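Local coordinates for nucleoporin NUP145N (Chaetomium thermophilum, PDB 5HB6), which is the autoproteolytic domain of a nucleoporin that probably serves as a structural and docking component of the nuclear pore complex, at residues 33-44 and 80-91. The protein carries 1 engineered substitution. Residues are numbered along the deposited sequence; the frame is centred on the assembly and turned at random. Where two conformers were deposited one is given.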
loop_
_atom_site.group_PDB
_atom_site.type_symbol
_atom_site.label_atom_id
_atom_site.label_comp_id
_atom_site.label_asym_id
_atom_site.label_seq_id
_atom_site.Cartn_x
_atom_site.Cartn_y
_atom_site.Cartn_z
ATOM N N ASN A 33 10.939 -6.503 -1.580
ATOM C CA ASN A 33 11.386 -6.689 -0.210
ATOM C C ASN A 33 10.620 -5.828 0.779
ATOM O O ASN A 33 10.991 -5.761 1.955
ATOM C CB ASN A 33 12.906 -6.504 -0.066
ATOM C CG ASN A 33 13.655 -7.402 -0.979
ATOM O OD1 ASN A 33 13.468 -8.616 -0.946
ATOM N ND2 ASN A 33 14.428 -6.818 -1.875
ATOM N N VAL A 34 9.535 -5.190 0.347
ATOM C CA VAL A 34 8.720 -4.384 1.251
ATOM C C VAL A 34 7.256 -4.801 1.192
ATOM O O VAL A 34 6.666 -5.159 2.206
ATOM C CB VAL A 34 8.866 -2.870 1.001
ATOM C CG1 VAL A 34 7.911 -2.074 1.914
ATOM C CG2 VAL A 34 10.315 -2.436 1.157
ATOM N N GLY A 35 6.644 -4.709 0.017
ATOM C CA GLY A 35 5.229 -5.008 -0.111
ATOM C C GLY A 35 4.594 -4.104 -1.137
ATOM O O GLY A 35 5.256 -3.668 -2.092
ATOM N N SER A 36 3.296 -3.834 -0.957
ATOM C CA SER A 36 2.529 -3.173 -1.995
ATOM C C SER A 36 1.345 -2.431 -1.413
ATOM O O SER A 36 0.838 -2.760 -0.338
ATOM C CB SER A 36 2.044 -4.170 -3.063
ATOM O OG SER A 36 1.215 -5.140 -2.449
ATOM N N VAL A 37 0.897 -1.439 -2.187
ATOM C CA VAL A 37 -0.344 -0.707 -1.945
ATOM C C VAL A 37 -1.185 -0.847 -3.216
ATOM O O VAL A 37 -0.755 -0.449 -4.305
ATOM C CB VAL A 37 -0.071 0.773 -1.647
ATOM C CG1 VAL A 37 -1.359 1.517 -1.387
ATOM C CG2 VAL A 37 0.897 0.924 -0.501
ATOM N N GLN A 38 -2.350 -1.459 -3.072
ATOM C CA GLN A 38 -3.293 -1.686 -4.163
ATOM C C GLN A 38 -4.487 -0.783 -3.921
ATOM O O GLN A 38 -5.241 -0.992 -2.971
ATOM C CB GLN A 38 -3.760 -3.140 -4.210
ATOM C CG GLN A 38 -2.679 -4.146 -4.547
ATOM C CD GLN A 38 -3.163 -5.586 -4.432
ATOM O OE1 GLN A 38 -3.810 -6.086 -5.341
ATOM N NE2 GLN A 38 -2.884 -6.245 -3.304
ATOM N N PHE A 39 -4.674 0.214 -4.780
ATOM C CA PHE A 39 -5.805 1.118 -4.612
ATOM C C PHE A 39 -7.092 0.410 -5.025
ATOM O O PHE A 39 -7.148 -0.240 -6.081
ATOM C CB PHE A 39 -5.543 2.437 -5.343
ATOM C CG PHE A 39 -4.328 3.148 -4.798
ATOM C CD1 PHE A 39 -4.433 3.945 -3.666
ATOM C CD2 PHE A 39 -3.074 2.944 -5.342
ATOM C CE1 PHE A 39 -3.322 4.561 -3.125
ATOM C CE2 PHE A 39 -1.949 3.533 -4.792
ATOM C CZ PHE A 39 -2.073 4.345 -3.677
ATOM N N LYS A 40 -8.113 0.534 -4.195
ATOM C CA LYS A 40 -9.299 -0.297 -4.307
ATOM C C LYS A 40 -10.373 0.297 -5.206
ATOM O O LYS A 40 -11.294 -0.426 -5.586
ATOM C CB LYS A 40 -9.869 -0.584 -2.906
ATOM C CG LYS A 40 -8.973 -1.551 -2.107
ATOM C CD LYS A 40 -9.322 -1.644 -0.631
ATOM C CE LYS A 40 -10.681 -2.215 -0.418
ATOM N NZ LYS A 40 -10.941 -2.380 1.048
ATOM N N VAL A 41 -10.235 1.553 -5.608
ATOM C CA VAL A 41 -11.208 2.232 -6.460
ATOM C C VAL A 41 -10.417 2.814 -7.620
ATOM O O VAL A 41 -9.177 2.913 -7.554
ATOM C CB VAL A 41 -11.952 3.344 -5.685
ATOM C CG1 VAL A 41 -12.786 2.757 -4.565
ATOM C CG2 VAL A 41 -10.963 4.354 -5.132
ATOM N N PRO A 42 -11.094 3.215 -8.697
ATOM C CA PRO A 42 -10.366 3.871 -9.787
ATOM C C PRO A 42 -9.754 5.155 -9.267
ATOM O O PRO A 42 -10.357 5.858 -8.451
ATOM C CB PRO A 42 -11.450 4.154 -10.837
ATOM C CG PRO A 42 -12.552 3.224 -10.515
ATOM C CD PRO A 42 -12.534 3.085 -9.007
ATOM N N VAL A 43 -8.538 5.446 -9.724
ATOM C CA VAL A 43 -7.829 6.643 -9.288
ATOM C C VAL A 43 -7.564 7.566 -10.469
ATOM O O VAL A 43 -7.282 7.126 -11.588
ATOM C CB VAL A 43 -6.514 6.319 -8.541
ATOM C CG1 VAL A 43 -6.814 5.691 -7.177
ATOM C CG2 VAL A 43 -5.625 5.431 -9.358
ATOM N N ASP A 44 -7.611 8.859 -10.191
ATOM C CA ASP A 44 -7.368 9.885 -11.201
ATOM C C ASP A 44 -5.880 10.210 -11.175
ATOM O O ASP A 44 -5.390 10.815 -10.220
ATOM C CB ASP A 44 -8.209 11.121 -10.891
ATOM C CG ASP A 44 -8.073 12.218 -11.943
ATOM O OD1 ASP A 44 -7.233 12.096 -12.869
ATOM O OD2 ASP A 44 -8.814 13.212 -11.817
ATOM N N GLY A 80 -7.209 12.031 -5.730
ATOM C CA GLY A 80 -5.861 11.541 -5.942
ATOM C C GLY A 80 -5.733 10.114 -5.453
ATOM O O GLY A 80 -6.592 9.264 -5.709
ATOM N N LEU A 81 -4.644 9.837 -4.742
ATOM C CA LEU A 81 -4.410 8.536 -4.138
ATOM C C LEU A 81 -4.903 8.443 -2.693
ATOM O O LEU A 81 -4.638 7.436 -2.026
ATOM C CB LEU A 81 -2.928 8.185 -4.231
ATOM C CG LEU A 81 -2.386 8.074 -5.644
ATOM C CD1 LEU A 81 -0.947 7.686 -5.619
ATOM C CD2 LEU A 81 -3.183 7.069 -6.456
ATOM N N ASN A 82 -5.626 9.452 -2.198
ATOM C CA ASN A 82 -6.123 9.452 -0.821
ATOM C C ASN A 82 -7.479 8.752 -0.783
ATOM O O ASN A 82 -8.531 9.338 -0.526
ATOM C CB ASN A 82 -6.199 10.880 -0.286
ATOM C CG ASN A 82 -6.366 10.925 1.229
ATOM O OD1 ASN A 82 -6.274 9.893 1.902
ATOM N ND2 ASN A 82 -6.591 12.130 1.773
ATOM N N VAL A 83 -7.422 7.452 -1.052
ATOM C CA VAL A 83 -8.608 6.648 -1.323
ATOM C C VAL A 83 -8.424 5.285 -0.668
ATOM O O VAL A 83 -7.318 4.932 -0.229
ATOM C CB VAL A 83 -8.848 6.490 -2.835
ATOM C CG1 VAL A 83 -9.024 7.851 -3.514
ATOM C CG2 VAL A 83 -7.706 5.706 -3.498
ATOM N N PRO A 84 -9.465 4.460 -0.636
ATOM C CA PRO A 84 -9.322 3.125 -0.044
ATOM C C PRO A 84 -8.226 2.293 -0.723
ATOM O O PRO A 84 -8.062 2.315 -1.950
ATOM C CB PRO A 84 -10.717 2.516 -0.240
ATOM C CG PRO A 84 -11.628 3.690 -0.210
ATOM C CD PRO A 84 -10.876 4.764 -0.938
ATOM N N ALA A 85 -7.486 1.539 0.091
ATOM C CA ALA A 85 -6.352 0.773 -0.420
ATOM C C ALA A 85 -6.157 -0.477 0.415
ATOM O O ALA A 85 -6.476 -0.503 1.607
ATOM C CB ALA A 85 -5.036 1.577 -0.415
ATOM N N LEU A 86 -5.563 -1.485 -0.226
ATOM C CA LEU A 86 -5.158 -2.726 0.405
ATOM C C LEU A 86 -3.644 -2.724 0.474
ATOM O O LEU A 86 -2.966 -2.723 -0.567
ATOM C CB LEU A 86 -5.684 -3.916 -0.396
ATOM C CG LEU A 86 -5.145 -5.302 0.004
ATOM C CD1 LEU A 86 -5.656 -5.721 1.332
ATOM C CD2 LEU A 86 -5.567 -6.365 -1.025
ATOM N N ILE A 87 -3.110 -2.797 1.690
ATOM C CA ILE A 87 -1.671 -2.685 1.929
ATOM C C ILE A 87 -1.184 -4.047 2.377
ATOM O O ILE A 87 -1.792 -4.664 3.254
ATOM C CB ILE A 87 -1.391 -1.615 2.995
ATOM C CG1 ILE A 87 -1.888 -0.260 2.489
ATOM C CG2 ILE A 87 0.071 -1.577 3.351
ATOM C CD1 ILE A 87 -1.832 0.802 3.531
ATOM N N SER A 88 -0.086 -4.510 1.797
ATOM C CA SER A 88 0.472 -5.809 2.152
ATOM C C SER A 88 1.931 -5.589 2.490
ATOM O O SER A 88 2.681 -5.103 1.644
ATOM C CB SER A 88 0.317 -6.795 0.974
ATOM O OG SER A 88 -1.045 -6.924 0.609
ATOM N N LEU A 89 2.318 -5.955 3.701
ATOM C CA LEU A 89 3.659 -5.672 4.210
ATOM C C LEU A 89 4.374 -6.936 4.650
ATOM O O LEU A 89 3.924 -7.650 5.558
ATOM C CB LEU A 89 3.615 -4.706 5.379
ATOM C CG LEU A 89 3.153 -3.300 5.035
ATOM C CD1 LEU A 89 2.925 -2.465 6.269
ATOM C CD2 LEU A 89 4.120 -2.598 4.108
ATOM N N GLU A 90 5.521 -7.188 4.023
ATOM C CA GLU A 90 6.452 -8.212 4.470
ATOM C C GLU A 90 7.019 -7.875 5.853
ATOM O O GLU A 90 6.885 -6.757 6.365
ATOM C CB GLU A 90 7.622 -8.349 3.480
ATOM C CG GLU A 90 7.167 -8.810 2.100
ATOM C CD GLU A 90 8.297 -8.989 1.109
ATOM O OE1 GLU A 90 9.450 -9.142 1.543
ATOM O OE2 GLU A 90 8.019 -8.968 -0.096
ATOM N N HIS A 91 7.617 -8.886 6.478
ATOM C CA HIS A 91 8.394 -8.703 7.706
ATOM C C HIS A 91 7.516 -8.380 8.911
ATOM O O HIS A 91 7.956 -7.711 9.845
ATOM C CB HIS A 91 9.506 -7.655 7.554
ATOM C CG HIS A 91 10.184 -7.705 6.231
ATOM N ND1 HIS A 91 10.840 -8.820 5.771
ATOM C CD2 HIS A 91 10.254 -6.792 5.243
ATOM C CE1 HIS A 91 11.294 -8.593 4.553
ATOM N NE2 HIS A 91 10.968 -7.360 4.211
HETATM O O HOH W 1 9.493 -8.755 -2.252
HETATM O O HOH W 2 11.945 -10.064 0.905
HETATM O O HOH W 3 7.512 -4.576 4.835
HETATM O O HOH W 4 -1.393 -4.881 -1.372
HETATM O O HOH W 5 -8.544 9.578 -7.574
#
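The ring of Phe-39 drops into a hollow formed by Ala-85 together with Leu-81 and Val-83 of the loop leading into strand 85-89, a worked example of how a bump on one strand is received by its antiparallel partner and the loop before it. Leu-81 CD2 sits over one face, 4.0 Å from the ring centroid and 8° off the normal, a CH-pi contact; Val-37 CG1 lies against the opposite face, offset toward the rim. Phe-39 CD1 meets Val-83 CG2 at 3.7 Å, obliquely to the ring. With CG anti to its carbonyl carbon (chi1 -61°), Phe-39 meets Leu-81 at about a right angle. Ala-85 CB, set obliquely against the ring, also meets Val-37 CG1 at 3.8 Å. Farther along, Val-43 CG1 touches both Leu-81 CD2 and Val-83 CG2, in directions nearly perpendicular to each other.

Strands 35-39 and 85-89 pair through reciprocal backbone bonds at Ser-36/Ser-88 and Gln-38/Leu-86. Gly-35 carries no side chain where Ser-88 O comes close, 3.1 Å from its CA. On the Ser-36 face one water ties together Ser-36 OG, Gln-38 NE2, Leu-86 O and Ser-88 OG, while Gln-38 and Leu-86 lie side by side, NE2 3.5 Å from CD2. Val-34 and Gly-35 form a classic beta bulge toward strand 28-31; past it, His-91 NE2 donates in its ring plane to Asn-33 O (2.8 Å), 40° above that carbonyl's plane.

Within the six-stranded antiparallel sheet of this autopeptidase domain, strand 28-31 flanks 35-39 and strand 129-134 flanks 85-89, while Leu-60 and Ala-65 of hairpin 58-67 pack on the Val-37 face.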